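Local atomic coordinates of structural polyprotein, VP1 (Israeli acute paralysis virus, PDB entry 5CDD), a protein that probably serves as a structural component of the viral capsid, forming part of its protein shell as the VP1 piece of the structural polyprotein. Residues Phe46-Lys60 / Met169-Ala183. Residues are numbered along the deposited sequence; the frame is centred on the assembly and turned at random.
Sequences FRTITDNWILQANTK and MYFSNTSTTQIVARA
The F46 ring carries the methyl of A183 over its centre, CB standing 3.6 Å from the centroid in a CH-pi contact that so small a side chain makes easily, while A181 O lies at its edge, in plane. Over one face of Y170 comes W53, its CZ3 3.7 Å from Y170 CD2; the two ring planes are inclined at 50°. L55 CD1 lies against both the indole and Y170 CD2 (3.4 Å from the latter). W53 reaches Y170 because its CG is anti to the backbone N (chi1 -168°), and branched V180 packs CG2 against W53 CB, beside the indole stem. K60 N sits at the edge of F171.

Between these groups, strands 47-55 and 176-184 pair antiparallel. I49 N donates to V180 O (2.8 Å, 170° at the hydrogen) and V180 N returns to T50 O: a classic beta bulge. The register slips again before W53 N bonds to Q178 O. R182, extended from CG to NE, crosses I49 CG2. In the turn, the short hydroxyl of S175 donates to L55 O (2.8 Å).

W53, Y170 and V180 thus pack inside the viral jelly roll, the two rings bridging its sheets, while salt bridges to D76 and D71 balance buried R182.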
loop_
_atom_site.group_PDB
_atom_site.type_symbol
_atom_site.label_atom_id
_atom_site.label_comp_id
_atom_site.label_asym_id
_atom_site.label_seq_id
_atom_site.Cartn_x
_atom_site.Cartn_y
_atom_site.Cartn_z
ATOM N N PHE A 46 -17.991 29.158 -9.482
ATOM C CA PHE A 46 -17.627 30.525 -9.832
ATOM C C PHE A 46 -18.471 31.045 -10.980
ATOM O O PHE A 46 -18.816 30.301 -11.899
ATOM C CB PHE A 46 -16.149 30.616 -10.213
ATOM C CG PHE A 46 -15.215 30.587 -9.037
ATOM C CD1 PHE A 46 -14.993 29.410 -8.333
ATOM C CD2 PHE A 46 -14.565 31.746 -8.626
ATOM C CE1 PHE A 46 -14.136 29.387 -7.234
ATOM C CE2 PHE A 46 -13.709 31.733 -7.531
ATOM C CZ PHE A 46 -13.494 30.551 -6.834
ATOM N N ARG A 47 -18.800 32.329 -10.920
ATOM C CA ARG A 47 -19.599 32.975 -11.955
ATOM C C ARG A 47 -19.078 34.393 -12.137
ATOM O O ARG A 47 -18.677 35.039 -11.168
ATOM C CB ARG A 47 -21.072 32.998 -11.545
ATOM C CG ARG A 47 -21.758 31.642 -11.636
ATOM C CD ARG A 47 -21.962 31.237 -13.084
ATOM N NE ARG A 47 -22.696 29.982 -13.220
ATOM C CZ ARG A 47 -22.162 28.774 -13.059
ATOM N NH1 ARG A 47 -20.877 28.648 -12.757
ATOM N NH2 ARG A 47 -22.914 27.690 -13.211
ATOM N N THR A 48 -19.071 34.875 -13.376
ATOM C CA THR A 48 -18.575 36.219 -13.648
ATOM C C THR A 48 -19.530 37.282 -13.128
ATOM O O THR A 48 -20.748 37.119 -13.191
ATOM C CB THR A 48 -18.350 36.454 -15.163
ATOM O OG1 THR A 48 -19.596 36.350 -15.861
ATOM C CG2 THR A 48 -17.380 35.430 -15.721
ATOM N N ILE A 49 -18.969 38.363 -12.596
ATOM C CA ILE A 49 -19.768 39.468 -12.084
ATOM C C ILE A 49 -19.521 40.696 -12.943
ATOM O O ILE A 49 -20.229 41.690 -12.839
ATOM C CB ILE A 49 -19.414 39.791 -10.621
ATOM C CG1 ILE A 49 -17.914 40.082 -10.491
ATOM C CG2 ILE A 49 -19.814 38.634 -9.738
ATOM C CD1 ILE A 49 -17.457 40.435 -9.081
ATOM N N THR A 50 -18.505 40.612 -13.793
ATOM C CA THR A 50 -18.151 41.695 -14.703
ATOM C C THR A 50 -17.195 41.162 -15.757
ATOM O O THR A 50 -16.158 40.590 -15.430
ATOM C CB THR A 50 -17.474 42.881 -13.970
ATOM O OG1 THR A 50 -17.192 43.923 -14.912
ATOM C CG2 THR A 50 -16.174 42.446 -13.322
ATOM N N ASP A 51 -17.550 41.333 -17.025
ATOM C CA ASP A 51 -16.697 40.858 -18.104
ATOM C C ASP A 51 -15.603 41.871 -18.391
ATOM O O ASP A 51 -14.795 41.681 -19.295
ATOM C CB ASP A 51 -17.523 40.614 -19.369
ATOM C CG ASP A 51 -18.584 39.543 -19.178
ATOM O OD1 ASP A 51 -18.219 38.358 -19.009
ATOM O OD2 ASP A 51 -19.786 39.887 -19.196
ATOM N N ASN A 52 -15.575 42.954 -17.621
ATOM C CA ASN A 52 -14.559 43.976 -17.835
ATOM C C ASN A 52 -14.422 44.951 -16.672
ATOM O O ASN A 52 -15.243 45.851 -16.505
ATOM C CB ASN A 52 -14.868 44.756 -19.114
ATOM C CG ASN A 52 -13.659 45.490 -19.651
ATOM O OD1 ASN A 52 -12.644 44.874 -19.972
ATOM N ND2 ASN A 52 -13.759 46.810 -19.755
ATOM N N TRP A 53 -13.377 44.773 -15.875
ATOM C CA TRP A 53 -13.138 45.649 -14.739
ATOM C C TRP A 53 -11.922 46.511 -15.047
ATOM O O TRP A 53 -10.786 46.038 -15.016
ATOM C CB TRP A 53 -12.901 44.823 -13.475
ATOM C CG TRP A 53 -12.920 45.638 -12.220
ATOM C CD1 TRP A 53 -13.739 46.695 -11.943
ATOM C CD2 TRP A 53 -12.128 45.427 -11.043
ATOM N NE1 TRP A 53 -13.509 47.155 -10.669
ATOM C CE2 TRP A 53 -12.526 46.396 -10.093
ATOM C CE3 TRP A 53 -11.123 44.512 -10.698
ATOM C CZ2 TRP A 53 -11.952 46.476 -8.817
ATOM C CZ3 TRP A 53 -10.553 44.592 -9.428
ATOM C CH2 TRP A 53 -10.971 45.568 -8.505
ATOM N N ILE A 54 -12.174 47.779 -15.348
ATOM C CA ILE A 54 -11.109 48.712 -15.688
ATOM C C ILE A 54 -10.493 49.371 -14.461
ATOM O O ILE A 54 -11.201 49.875 -13.587
ATOM C CB ILE A 54 -11.632 49.801 -16.642
ATOM C CG1 ILE A 54 -12.303 49.139 -17.848
ATOM C CG2 ILE A 54 -10.488 50.687 -17.101
ATOM C CD1 ILE A 54 -13.000 50.098 -18.778
ATOM N N LEU A 55 -9.166 49.357 -14.406
ATOM C CA LEU A 55 -8.426 49.946 -13.300
ATOM C C LEU A 55 -7.183 50.661 -13.805
ATOM O O LEU A 55 -6.640 50.317 -14.853
ATOM C CB LEU A 55 -8.003 48.867 -12.303
ATOM C CG LEU A 55 -9.110 48.138 -11.549
ATOM C CD1 LEU A 55 -8.484 47.129 -10.608
ATOM C CD2 LEU A 55 -9.953 49.137 -10.774
ATOM N N GLN A 56 -6.732 51.651 -13.044
ATOM C CA GLN A 56 -5.547 52.410 -13.406
ATOM C C GLN A 56 -4.320 51.826 -12.724
ATOM O O GLN A 56 -4.433 50.983 -11.835
ATOM C CB GLN A 56 -5.720 53.871 -13.002
ATOM C CG GLN A 56 -6.884 54.563 -13.685
ATOM C CD GLN A 56 -7.109 55.962 -13.154
ATOM O OE1 GLN A 56 -7.414 56.148 -11.973
ATOM N NE2 GLN A 56 -6.955 56.957 -14.021
ATOM N N ALA A 57 -3.144 52.278 -13.144
ATOM C CA ALA A 57 -1.891 51.793 -12.583
ATOM C C ALA A 57 -1.694 52.256 -11.142
ATOM O O ALA A 57 -2.321 53.213 -10.693
ATOM C CB ALA A 57 -0.725 52.261 -13.445
ATOM N N ASN A 58 -0.824 51.558 -10.423
ATOM C CA ASN A 58 -0.507 51.873 -9.035
ATOM C C ASN A 58 -1.684 52.345 -8.190
ATOM O O ASN A 58 -1.531 53.255 -7.373
ATOM C CB ASN A 58 0.593 52.934 -8.981
ATOM C CG ASN A 58 1.825 52.538 -9.771
ATOM O OD1 ASN A 58 1.741 52.232 -10.962
ATOM N ND2 ASN A 58 2.979 52.555 -9.116
ATOM N N THR A 59 -2.854 51.740 -8.375
ATOM C CA THR A 59 -4.018 52.143 -7.590
ATOM C C THR A 59 -4.531 51.030 -6.689
ATOM O O THR A 59 -5.094 50.042 -7.164
ATOM C CB THR A 59 -5.191 52.603 -8.483
ATOM O OG1 THR A 59 -4.788 53.727 -9.274
ATOM C CG2 THR A 59 -6.376 53.007 -7.620
ATOM N N LYS A 60 -4.332 51.196 -5.384
ATOM C CA LYS A 60 -4.802 50.216 -4.413
ATOM C C LYS A 60 -6.325 50.311 -4.421
ATOM O O LYS A 60 -6.896 51.271 -3.913
ATOM C CB LYS A 60 -4.250 50.538 -3.021
ATOM C CG LYS A 60 -2.729 50.659 -2.974
ATOM C CD LYS A 60 -2.191 50.592 -1.548
ATOM C CE LYS A 60 -2.740 51.706 -0.670
ATOM N NZ LYS A 60 -2.323 51.554 0.757
ATOM N N MET A 169 -8.249 43.710 -1.269
ATOM C CA MET A 169 -7.760 44.948 -1.859
ATOM C C MET A 169 -6.905 44.575 -3.066
ATOM O O MET A 169 -5.948 43.815 -2.949
ATOM C CB MET A 169 -6.932 45.743 -0.855
ATOM C CG MET A 169 -6.424 47.053 -1.422
ATOM S SD MET A 169 -5.736 48.129 -0.172
ATOM C CE MET A 169 -4.084 47.439 0.009
ATOM N N TYR A 170 -7.260 45.123 -4.221
ATOM C CA TYR A 170 -6.571 44.832 -5.472
ATOM C C TYR A 170 -5.499 45.861 -5.824
ATOM O O TYR A 170 -5.602 47.028 -5.460
ATOM C CB TYR A 170 -7.605 44.773 -6.592
ATOM C CG TYR A 170 -7.176 43.987 -7.798
ATOM C CD1 TYR A 170 -7.050 42.602 -7.735
ATOM C CD2 TYR A 170 -6.915 44.622 -9.010
ATOM C CE1 TYR A 170 -6.679 41.864 -8.852
ATOM C CE2 TYR A 170 -6.542 43.897 -10.134
ATOM C CZ TYR A 170 -6.426 42.517 -10.049
ATOM O OH TYR A 170 -6.060 41.785 -11.156
ATOM N N PHE A 171 -4.471 45.422 -6.544
ATOM C CA PHE A 171 -3.399 46.318 -6.949
ATOM C C PHE A 171 -2.594 45.790 -8.131
ATOM O O PHE A 171 -2.360 44.593 -8.255
ATOM C CB PHE A 171 -2.437 46.576 -5.789
ATOM C CG PHE A 171 -1.298 47.488 -6.152
ATOM C CD1 PHE A 171 -1.477 48.867 -6.182
ATOM C CD2 PHE A 171 -0.065 46.965 -6.530
ATOM C CE1 PHE A 171 -0.447 49.714 -6.584
ATOM C CE2 PHE A 171 0.973 47.804 -6.937
ATOM C CZ PHE A 171 0.780 49.181 -6.964
ATOM N N SER A 172 -2.170 46.702 -8.999
ATOM C CA SER A 172 -1.361 46.346 -10.160
ATOM C C SER A 172 -0.484 47.543 -10.501
ATOM O O SER A 172 -0.886 48.686 -10.295
ATOM C CB SER A 172 -2.253 45.994 -11.356
ATOM O OG SER A 172 -1.483 45.586 -12.481
ATOM N N ASN A 173 0.711 47.288 -11.020
ATOM C CA ASN A 173 1.607 48.380 -11.368
ATOM C C ASN A 173 1.277 49.008 -12.718
ATOM O O ASN A 173 1.741 50.099 -13.024
ATOM C CB ASN A 173 3.070 47.905 -11.342
ATOM C CG ASN A 173 3.354 46.817 -12.360
ATOM O OD1 ASN A 173 2.442 46.145 -12.828
ATOM N ND2 ASN A 173 4.624 46.627 -12.692
ATOM N N THR A 174 0.454 48.329 -13.508
ATOM C CA THR A 174 0.073 48.820 -14.822
ATOM C C THR A 174 -1.436 48.935 -14.875
ATOM O O THR A 174 -2.130 48.375 -14.031
ATOM C CB THR A 174 0.519 47.849 -15.914
ATOM O OG1 THR A 174 -0.247 46.640 -15.833
ATOM C CG2 THR A 174 2.001 47.518 -15.737
ATOM N N SER A 175 -1.945 49.649 -15.870
ATOM C CA SER A 175 -3.377 49.811 -16.020
ATOM C C SER A 175 -3.916 48.479 -16.511
ATOM O O SER A 175 -3.450 47.945 -17.521
ATOM C CB SER A 175 -3.665 50.898 -17.037
ATOM O OG SER A 175 -4.971 51.410 -16.853
ATOM N N THR A 176 -4.887 47.937 -15.786
ATOM C CA THR A 176 -5.460 46.650 -16.137
ATOM C C THR A 176 -6.931 46.651 -16.519
ATOM O O THR A 176 -7.651 47.631 -16.344
ATOM C CB THR A 176 -5.277 45.638 -14.991
ATOM O OG1 THR A 176 -5.827 46.170 -13.779
ATOM C CG2 THR A 176 -3.810 45.338 -14.788
ATOM N N THR A 177 -7.350 45.514 -17.053
ATOM C CA THR A 177 -8.718 45.273 -17.467
ATOM C C THR A 177 -8.894 43.757 -17.398
ATOM O O THR A 177 -8.232 43.016 -18.122
ATOM C CB THR A 177 -8.967 45.777 -18.903
ATOM O OG1 THR A 177 -10.286 45.403 -19.308
ATOM C CG2 THR A 177 -7.945 45.199 -19.874
ATOM N N GLN A 178 -9.765 43.290 -16.508
ATOM C CA GLN A 178 -9.958 41.852 -16.366
ATOM C C GLN A 178 -11.397 41.408 -16.176
ATOM O O GLN A 178 -12.276 42.202 -15.839
ATOM C CB GLN A 178 -9.136 41.322 -15.185
ATOM C CG GLN A 178 -7.859 42.092 -14.904
ATOM C CD GLN A 178 -8.066 43.227 -13.916
ATOM O OE1 GLN A 178 -9.029 43.987 -14.009
ATOM N NE2 GLN A 178 -7.150 43.349 -12.969
ATOM N N ILE A 179 -11.618 40.119 -16.409
ATOM C CA ILE A 179 -12.927 39.512 -16.227
ATOM C C ILE A 179 -12.904 39.030 -14.783
ATOM O O ILE A 179 -12.025 38.262 -14.393
ATOM C CB ILE A 179 -13.128 38.301 -17.155
ATOM C CG1 ILE A 179 -12.977 38.729 -18.618
ATOM C CG2 ILE A 179 -14.499 37.700 -16.920
ATOM C CD1 ILE A 179 -13.007 37.582 -19.605
ATOM N N VAL A 180 -13.857 39.493 -13.986
ATOM C CA VAL A 180 -13.900 39.105 -12.587
ATOM C C VAL A 180 -14.994 38.085 -12.291
ATOM O O VAL A 180 -16.161 38.283 -12.636
ATOM C CB VAL A 180 -14.104 40.338 -11.681
ATOM C CG1 VAL A 180 -14.004 39.935 -10.222
ATOM C CG2 VAL A 180 -13.073 41.403 -12.014
ATOM N N ALA A 181 -14.599 36.987 -11.655
ATOM C CA ALA A 181 -15.524 35.926 -11.283
ATOM C C ALA A 181 -15.316 35.642 -9.801
ATOM O O ALA A 181 -14.180 35.600 -9.331
ATOM C CB ALA A 181 -15.245 34.678 -12.100
ATOM N N ARG A 182 -16.404 35.453 -9.061
ATOM C CA ARG A 182 -16.289 35.186 -7.635
ATOM C C ARG A 182 -17.125 34.007 -7.159
ATOM O O ARG A 182 -17.895 33.415 -7.917
ATOM C CB ARG A 182 -16.686 36.422 -6.825
ATOM C CG ARG A 182 -18.154 36.780 -6.940
ATOM C CD ARG A 182 -18.529 37.886 -5.975
ATOM N NE ARG A 182 -19.928 38.271 -6.124
ATOM C CZ ARG A 182 -20.531 39.202 -5.394
ATOM N NH1 ARG A 182 -19.857 39.849 -4.451
ATOM N NH2 ARG A 182 -21.809 39.490 -5.610
ATOM N N ALA A 183 -16.954 33.686 -5.882
ATOM C CA ALA A 183 -17.661 32.598 -5.220
ATOM C C ALA A 183 -17.252 32.676 -3.758
ATOM O O ALA A 183 -16.371 33.459 -3.402
ATOM C CB ALA A 183 -17.246 31.256 -5.809
#